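Local coordinates for ankyrin repeat domain-containing protein EMB506, chloroplastic (Arabidopsis thaliana, PDB 6JD6) that takes part in the initial differentiation of the proplastid during embryo development and is required for correct margins of cotyledons and leaves, at residues W113-L121 with M128-I138; K143-I154 with L173-Y184. All coordinates share one frame; numbering follows the deposited sequence.

Interaction 1 (W113-L121 with M128-I138); sequences WKPLQTLAL and MDNLIENGLDI
Leu116 reaches into the second segment with both of its methyl branches, each meeting a different part of it. CD2 lies against the root of Met128, 3.7 Å from Met128 CB, and comes within 4.2 Å of Ile132 CG1. On the other branch the approach is tip to tip: Leu136 points back toward helix 115-121 and sets its CD2 3.7 Å from Leu116 CG, beside CD1. Leu136 can do this because its CG is turned anti to its own backbone N (chi1 178°), whereas Leu119 and Leu131 keep CG beside theirs.

Met128 and Leu116 cross obliquely. The methionine chain runs straight to its sulfur past Leu119, where Met128 CG touches Leu119 CB at 3.6 Å. This extended course lays SD on the backbone of Ala120, 3.6 Å from Ala120 CA; the bend at chi3 (69°) then turns the terminal methyl to the carbonyl O of Leu116. Further along, Leu131 CD1 fits between two residues of the first helix, at 3.6 Å from both Pro115 CB and Leu119 CD1. Val160 and Leu164 of helix 158-166 also pack on Met128, making it a joint with the next repeat.

The side chains that meet are all apolar, and the axes of the short helical segments approach to 10.0 Å and run nearly antiparallel, 158° between their N-to-C directions. A Schellman motif at Gly135, with Leu136 N bonded to Leu131 O, ends the second helix and turns Leu136 inward. This is the antiparallel helix-turn-helix of an ankyrin repeat, here the first of five.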
# COMPACT_ATOMS: atom_id res chain seq x y z
N TRP A 113 1.25 5.27 -11.25
CA TRP A 113 2.52 4.58 -11.03
C TRP A 113 3.72 5.52 -10.97
O TRP A 113 4.33 5.83 -11.99
CB TRP A 113 2.72 3.50 -12.10
CG TRP A 113 1.45 2.78 -12.38
CD1 TRP A 113 0.72 2.81 -13.54
CD2 TRP A 113 0.70 1.98 -11.46
NE1 TRP A 113 -0.42 2.05 -13.41
CE2 TRP A 113 -0.46 1.54 -12.14
CE3 TRP A 113 0.90 1.59 -10.13
CZ2 TRP A 113 -1.41 0.72 -11.53
CZ3 TRP A 113 -0.04 0.78 -9.53
CH2 TRP A 113 -1.18 0.35 -10.23
N LYS A 114 4.03 5.96 -9.76
CA LYS A 114 5.21 6.76 -9.49
C LYS A 114 6.38 5.83 -9.20
O LYS A 114 6.27 4.93 -8.36
CB LYS A 114 4.95 7.68 -8.29
CG LYS A 114 4.22 8.97 -8.63
CD LYS A 114 5.19 10.14 -8.64
CE LYS A 114 4.52 11.43 -9.05
NZ LYS A 114 3.97 11.34 -10.43
N PRO A 115 7.51 6.04 -9.90
CA PRO A 115 8.68 5.15 -9.82
C PRO A 115 9.16 4.92 -8.39
O PRO A 115 9.37 3.77 -8.01
CB PRO A 115 9.75 5.91 -10.61
CG PRO A 115 8.98 6.75 -11.56
CD PRO A 115 7.72 7.15 -10.84
N LEU A 116 9.32 5.98 -7.60
CA LEU A 116 9.75 5.83 -6.21
C LEU A 116 8.79 4.97 -5.41
O LEU A 116 9.21 4.14 -4.59
CB LEU A 116 9.91 7.19 -5.53
CG LEU A 116 11.28 7.85 -5.55
CD1 LEU A 116 11.30 9.05 -4.60
CD2 LEU A 116 12.39 6.86 -5.21
N GLN A 117 7.49 5.16 -5.64
CA GLN A 117 6.48 4.38 -4.94
C GLN A 117 6.55 2.91 -5.34
O GLN A 117 6.57 2.03 -4.48
CB GLN A 117 5.08 4.93 -5.24
CG GLN A 117 4.79 6.31 -4.66
CD GLN A 117 3.32 6.69 -4.78
OE1 GLN A 117 2.48 5.84 -5.06
NE2 GLN A 117 3.02 7.96 -4.57
N THR A 118 6.61 2.66 -6.65
CA THR A 118 6.67 1.30 -7.16
C THR A 118 7.94 0.58 -6.70
O THR A 118 7.89 -0.57 -6.27
CB THR A 118 6.59 1.28 -8.70
OG1 THR A 118 5.31 1.79 -9.12
CG2 THR A 118 6.75 -0.14 -9.23
N LEU A 119 9.07 1.28 -6.79
CA LEU A 119 10.34 0.70 -6.36
C LEU A 119 10.32 0.42 -4.86
O LEU A 119 10.86 -0.59 -4.40
CB LEU A 119 11.50 1.62 -6.73
CG LEU A 119 11.79 1.78 -8.22
CD1 LEU A 119 12.84 2.85 -8.47
CD2 LEU A 119 12.21 0.45 -8.86
N ALA A 120 9.68 1.30 -4.09
CA ALA A 120 9.53 1.09 -2.66
C ALA A 120 8.73 -0.18 -2.37
O ALA A 120 9.13 -1.01 -1.55
CB ALA A 120 8.86 2.29 -2.01
N LEU A 121 7.59 -0.34 -3.04
CA LEU A 121 6.73 -1.49 -2.80
C LEU A 121 7.34 -2.79 -3.33
O LEU A 121 6.98 -3.88 -2.87
CB LEU A 121 5.33 -1.26 -3.39
CG LEU A 121 4.49 -0.16 -2.73
CD1 LEU A 121 3.18 0.04 -3.48
CD2 LEU A 121 4.21 -0.46 -1.25
N MET A 128 15.86 3.20 -5.94
CA MET A 128 15.31 4.41 -5.36
C MET A 128 16.40 5.45 -5.16
O MET A 128 16.24 6.61 -5.56
CB MET A 128 14.64 4.12 -4.01
CG MET A 128 13.43 3.22 -4.10
SD MET A 128 12.67 2.94 -2.49
CE MET A 128 11.99 4.56 -2.17
N ASP A 129 17.51 5.03 -4.56
CA ASP A 129 18.65 5.92 -4.33
C ASP A 129 19.16 6.54 -5.62
O ASP A 129 19.48 7.73 -5.66
CB ASP A 129 19.79 5.19 -3.60
CG ASP A 129 19.48 4.95 -2.13
OD1 ASP A 129 18.49 5.52 -1.62
OD2 ASP A 129 20.24 4.20 -1.47
N ASN A 130 19.22 5.74 -6.69
CA ASN A 130 19.66 6.25 -7.99
C ASN A 130 18.76 7.36 -8.51
O ASN A 130 19.23 8.36 -9.04
CB ASN A 130 19.74 5.11 -9.02
CG ASN A 130 20.79 4.08 -8.67
OD1 ASN A 130 21.64 4.31 -7.80
ND2 ASN A 130 20.76 2.95 -9.36
N LEU A 131 17.45 7.18 -8.36
CA LEU A 131 16.48 8.20 -8.76
C LEU A 131 16.67 9.48 -7.96
O LEU A 131 16.71 10.57 -8.52
CB LEU A 131 15.06 7.69 -8.58
CG LEU A 131 14.45 6.89 -9.73
CD1 LEU A 131 13.09 6.38 -9.34
CD2 LEU A 131 14.36 7.77 -10.97
N ILE A 132 16.78 9.32 -6.64
CA ILE A 132 16.92 10.45 -5.74
C ILE A 132 18.24 11.20 -5.97
O ILE A 132 18.26 12.42 -6.07
CB ILE A 132 16.82 10.00 -4.26
CG1 ILE A 132 15.42 9.44 -3.98
CG2 ILE A 132 17.14 11.15 -3.31
CD1 ILE A 132 15.29 8.76 -2.64
N GLU A 133 19.33 10.45 -6.08
CA GLU A 133 20.65 11.04 -6.31
C GLU A 133 20.76 11.73 -7.67
O GLU A 133 21.60 12.61 -7.86
CB GLU A 133 21.75 9.99 -6.15
CG GLU A 133 21.92 9.51 -4.72
CD GLU A 133 22.69 8.21 -4.63
OE1 GLU A 133 23.22 7.75 -5.66
OE2 GLU A 133 22.77 7.64 -3.52
N ASN A 134 19.91 11.34 -8.62
CA ASN A 134 19.86 12.00 -9.92
C ASN A 134 18.93 13.21 -9.96
O ASN A 134 18.65 13.75 -11.02
CB ASN A 134 19.49 11.01 -11.02
CG ASN A 134 20.68 10.21 -11.51
OD1 ASN A 134 21.73 10.76 -11.83
ND2 ASN A 134 20.53 8.89 -11.56
N GLY A 135 18.43 13.62 -8.79
CA GLY A 135 17.71 14.87 -8.69
C GLY A 135 16.23 14.81 -8.35
O GLY A 135 15.60 15.85 -8.16
N LEU A 136 15.66 13.61 -8.28
CA LEU A 136 14.26 13.49 -7.89
C LEU A 136 14.10 13.71 -6.38
O LEU A 136 14.77 13.07 -5.58
CB LEU A 136 13.69 12.11 -8.27
CG LEU A 136 12.24 11.88 -7.86
CD1 LEU A 136 11.31 12.86 -8.56
CD2 LEU A 136 11.81 10.43 -8.12
N ASP A 137 13.22 14.64 -6.02
CA ASP A 137 12.98 14.95 -4.61
C ASP A 137 12.46 13.72 -3.89
O ASP A 137 11.52 13.07 -4.34
CB ASP A 137 11.99 16.12 -4.50
CG ASP A 137 11.66 16.49 -3.07
OD1 ASP A 137 12.33 16.00 -2.14
OD2 ASP A 137 10.74 17.31 -2.86
N ILE A 138 13.08 13.39 -2.76
CA ILE A 138 12.66 12.23 -1.97
C ILE A 138 11.21 12.40 -1.50
O ILE A 138 10.48 11.42 -1.34
CB ILE A 138 13.61 11.98 -0.78
CG1 ILE A 138 13.30 10.65 -0.09
CG2 ILE A 138 13.58 13.14 0.21
CD1 ILE A 138 14.36 10.22 0.92

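Interaction 2 (K143-I154 with L173-Y184). With SO4 (sulfate ion), chain K.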
# COMPACT_ATOMS: atom_id res chain seq x y z
N LYS A 143 -0.67 12.39 -7.14
CA LYS A 143 -1.97 13.04 -7.31
C LYS A 143 -2.75 13.15 -6.00
O LYS A 143 -3.66 13.97 -5.89
CB LYS A 143 -2.80 12.26 -8.33
CG LYS A 143 -3.05 10.82 -7.91
CD LYS A 143 -3.75 10.04 -9.00
CE LYS A 143 -4.37 8.77 -8.44
NZ LYS A 143 -3.35 7.91 -7.78
N ASP A 144 -2.39 12.32 -5.03
CA ASP A 144 -3.03 12.33 -3.72
C ASP A 144 -2.11 12.91 -2.65
O ASP A 144 -2.28 12.65 -1.46
CB ASP A 144 -3.44 10.91 -3.32
CG ASP A 144 -4.55 10.36 -4.20
OD1 ASP A 144 -5.41 11.16 -4.64
OD2 ASP A 144 -4.57 9.14 -4.45
N ASN A 145 -1.13 13.69 -3.10
CA ASN A 145 -0.13 14.31 -2.23
C ASN A 145 0.60 13.32 -1.33
O ASN A 145 1.01 13.66 -0.22
CB ASN A 145 -0.76 15.43 -1.40
CG ASN A 145 -1.49 16.45 -2.25
OD1 ASN A 145 -2.59 16.90 -1.91
ND2 ASN A 145 -0.90 16.82 -3.38
N GLN A 146 0.76 12.09 -1.81
CA GLN A 146 1.50 11.07 -1.07
C GLN A 146 2.93 10.97 -1.58
O GLN A 146 3.18 11.06 -2.79
CB GLN A 146 0.82 9.71 -1.19
CG GLN A 146 -0.53 9.62 -0.49
CD GLN A 146 -1.08 8.20 -0.49
OE1 GLN A 146 -0.77 7.40 -1.36
NE2 GLN A 146 -1.91 7.89 0.51
N THR A 147 3.87 10.77 -0.66
CA THR A 147 5.26 10.55 -1.03
C THR A 147 5.55 9.06 -1.01
O THR A 147 4.68 8.25 -0.66
CB THR A 147 6.21 11.24 -0.04
OG1 THR A 147 6.14 10.58 1.23
CG2 THR A 147 5.85 12.71 0.13
N ALA A 148 6.77 8.70 -1.39
CA ALA A 148 7.21 7.31 -1.33
C ALA A 148 7.13 6.76 0.09
O ALA A 148 6.86 5.57 0.29
CB ALA A 148 8.62 7.19 -1.87
N LEU A 149 7.36 7.62 1.08
CA LEU A 149 7.27 7.21 2.48
C LEU A 149 5.85 6.77 2.84
O LEU A 149 5.66 5.71 3.44
CB LEU A 149 7.74 8.33 3.42
CG LEU A 149 7.69 8.02 4.92
CD1 LEU A 149 8.60 6.84 5.26
CD2 LEU A 149 8.06 9.24 5.76
N HIS A 150 4.86 7.59 2.49
CA HIS A 150 3.45 7.24 2.70
C HIS A 150 3.16 5.86 2.12
O HIS A 150 2.59 5.00 2.80
CB HIS A 150 2.53 8.24 2.00
CG HIS A 150 2.38 9.55 2.72
ND1 HIS A 150 2.87 10.73 2.21
CD2 HIS A 150 1.76 9.87 3.88
CE1 HIS A 150 2.58 11.72 3.04
NE2 HIS A 150 1.90 11.23 4.06
N LYS A 151 3.55 5.65 0.87
CA LYS A 151 3.26 4.40 0.17
C LYS A 151 3.98 3.21 0.77
O LYS A 151 3.41 2.13 0.89
CB LYS A 151 3.60 4.52 -1.31
CG LYS A 151 2.39 4.73 -2.17
CD LYS A 151 1.40 3.60 -2.00
CE LYS A 151 0.04 4.03 -2.50
NZ LYS A 151 0.14 4.55 -3.89
N ALA A 152 5.25 3.42 1.13
CA ALA A 152 6.05 2.37 1.74
C ALA A 152 5.42 1.90 3.05
O ALA A 152 5.51 0.73 3.41
CB ALA A 152 7.47 2.86 1.98
N ILE A 153 4.79 2.83 3.75
CA ILE A 153 4.14 2.52 5.02
C ILE A 153 2.81 1.80 4.77
O ILE A 153 2.51 0.80 5.41
CB ILE A 153 3.93 3.79 5.86
CG1 ILE A 153 5.29 4.32 6.32
CG2 ILE A 153 3.05 3.50 7.06
CD1 ILE A 153 5.21 5.64 7.04
N ILE A 154 2.04 2.31 3.81
CA ILE A 154 0.80 1.67 3.38
C ILE A 154 1.04 0.22 2.94
O ILE A 154 0.18 -0.65 3.11
CB ILE A 154 0.13 2.48 2.26
CG1 ILE A 154 -0.36 3.83 2.80
CG2 ILE A 154 -1.02 1.71 1.61
CD1 ILE A 154 -0.84 4.78 1.72
N LEU A 173 4.64 15.01 6.75
CA LEU A 173 3.75 15.43 5.67
C LEU A 173 2.38 14.76 5.68
O LEU A 173 2.27 13.54 5.75
CB LEU A 173 4.42 15.19 4.31
CG LEU A 173 5.65 16.06 4.04
CD1 LEU A 173 6.32 15.67 2.72
CD2 LEU A 173 5.26 17.53 4.03
N GLN A 174 1.33 15.57 5.60
CA GLN A 174 -0.02 15.05 5.47
C GLN A 174 -0.40 14.98 4.00
O GLN A 174 -0.12 15.91 3.23
CB GLN A 174 -1.01 15.95 6.22
CG GLN A 174 -1.00 15.76 7.72
CD GLN A 174 -1.79 16.83 8.43
OE1 GLN A 174 -1.29 17.93 8.65
NE2 GLN A 174 -3.03 16.52 8.78
N ASP A 175 -1.04 13.88 3.60
CA ASP A 175 -1.47 13.77 2.21
C ASP A 175 -2.79 14.48 1.95
O ASP A 175 -3.26 15.27 2.79
CB ASP A 175 -1.49 12.30 1.73
CG ASP A 175 -2.57 11.45 2.40
OD1 ASP A 175 -3.50 11.99 3.05
OD2 ASP A 175 -2.49 10.21 2.27
N ARG A 176 -3.39 14.20 0.80
CA ARG A 176 -4.61 14.86 0.35
C ARG A 176 -5.76 14.68 1.34
O ARG A 176 -6.61 15.56 1.49
CB ARG A 176 -5.02 14.28 -1.01
CG ARG A 176 -6.31 14.83 -1.56
CD ARG A 176 -6.76 14.04 -2.79
NE ARG A 176 -8.00 14.58 -3.32
CZ ARG A 176 -8.56 14.17 -4.45
NH1 ARG A 176 -7.99 13.21 -5.17
NH2 ARG A 176 -9.70 14.72 -4.86
N ASP A 177 -5.78 13.55 2.03
CA ASP A 177 -6.83 13.24 2.99
C ASP A 177 -6.45 13.72 4.40
O ASP A 177 -7.18 13.46 5.36
CB ASP A 177 -7.12 11.74 2.99
CG ASP A 177 -7.55 11.22 1.62
OD1 ASP A 177 -8.39 11.87 0.96
OD2 ASP A 177 -7.04 10.15 1.19
N GLY A 178 -5.33 14.42 4.51
CA GLY A 178 -4.86 14.91 5.80
C GLY A 178 -4.17 13.82 6.60
O GLY A 178 -3.93 13.97 7.80
N ALA A 179 -3.84 12.71 5.94
CA ALA A 179 -3.23 11.58 6.62
C ALA A 179 -1.70 11.64 6.60
O ALA A 179 -1.08 11.84 5.55
CB ALA A 179 -3.71 10.27 6.00
N ALA A 180 -1.11 11.47 7.78
CA ALA A 180 0.34 11.50 7.95
C ALA A 180 0.89 10.08 7.98
O ALA A 180 0.12 9.13 8.12
CB ALA A 180 0.68 12.24 9.26
N PRO A 181 2.22 9.92 7.83
CA PRO A 181 2.82 8.59 7.97
C PRO A 181 2.40 7.84 9.25
O PRO A 181 2.21 6.62 9.19
CB PRO A 181 4.32 8.91 8.00
CG PRO A 181 4.44 10.09 7.10
CD PRO A 181 3.20 10.92 7.36
N ILE A 182 2.26 8.54 10.37
CA ILE A 182 1.85 7.88 11.61
C ILE A 182 0.43 7.28 11.52
O ILE A 182 0.18 6.22 12.08
CB ILE A 182 2.02 8.80 12.85
CG1 ILE A 182 1.68 8.05 14.14
CG2 ILE A 182 1.16 10.04 12.72
CD1 ILE A 182 2.61 6.92 14.46
N HIS A 183 -0.47 7.95 10.81
CA HIS A 183 -1.82 7.43 10.58
C HIS A 183 -1.76 6.06 9.89
O HIS A 183 -2.38 5.09 10.33
CB HIS A 183 -2.64 8.37 9.68
CG HIS A 183 -3.24 9.55 10.38
ND1 HIS A 183 -2.91 10.85 10.06
CD2 HIS A 183 -4.19 9.62 11.34
CE1 HIS A 183 -3.61 11.68 10.82
NE2 HIS A 183 -4.39 10.96 11.61
N TYR A 184 -1.00 5.99 8.81
CA TYR A 184 -0.92 4.76 8.02
C TYR A 184 -0.15 3.65 8.73
O TYR A 184 -0.47 2.47 8.58
CB TYR A 184 -0.31 5.03 6.64
CG TYR A 184 -1.18 5.87 5.74
CD1 TYR A 184 -2.43 5.42 5.33
CD2 TYR A 184 -0.75 7.10 5.26
CE1 TYR A 184 -3.23 6.18 4.49
CE2 TYR A 184 -1.54 7.87 4.43
CZ TYR A 184 -2.78 7.40 4.05
OH TYR A 184 -3.57 8.16 3.21
S SO4 K . -5.23 5.31 0.39
O1 SO4 K . -5.47 4.94 1.78
O2 SO4 K . -4.37 6.49 0.33
O3 SO4 K . -4.56 4.21 -0.31
O4 SO4 K . -6.51 5.61 -0.26
O HOH W 1 2.16 15.47 1.36
O HOH W 2 -1.81 17.44 1.36
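His150 and Tyr184 form the close-packed heart of this contact. The histidine NE2 donates to Leu173 O at 2.9 Å, from above the carbonyl plane, while its ND1 accepts from Thr147 N almost straight (174°), so both ring nitrogens are held and the rotation is fixed. Asp175 CB lies over one face of the His150 ring, toward its rim. Ile154 lays CD1 over the centre of the Tyr184 ring, 3.8 Å from the centroid, in a CH-pi contact, and Ile153 CD1 presses on Pro181 CB at 3.5 Å.

Asp175 ties this core to the loop. Its OD2 takes the Tyr184 hydroxyl on the syn lone pair and Gln146 NE2 on the anti side (3.0 Å), while OD1 closes an Asx turn with Asp177 N. A sulfate, probably from the crystallisation liquor, accepts a weak bond from Gln146 NE2 beside Tyr184.

Toward the hairpin tip a backbone bond, Arg176 N to Asp144 O (3.0 Å), still holds the chains, but the side chains loosen. Arg176 stretches out to Asp144 in a weak salt bridge, NH1 to OD1 3.3 Å, and water joins Asn145 O to Gln174 O.

Helix 148-154 thus stacks on helix 181-187 of the following repeat, with helix 158-166 packed behind it on Leu149 and Ile153.

In the fold
From the N terminus, interaction 1 comes first: it closes the short turn between helices 115-121 and 125-133 and stays within the first ankyrin repeat. Interaction 2 opens only after that loop is complete. It spans helix 158-166 and joins the second repeat to the start of the third, so the two contacts follow in series, neither enclosing nor crossing the other. Their centres lie about 15 Å apart, yet they touch, with Gln117 OE1 probably hydrogen-bonded to Lys151 NZ at 2.9 Å and Leu116 CB packed on Ala148 CB. Folding inside a repeat and stacking between repeats together build the ankyrin solenoid.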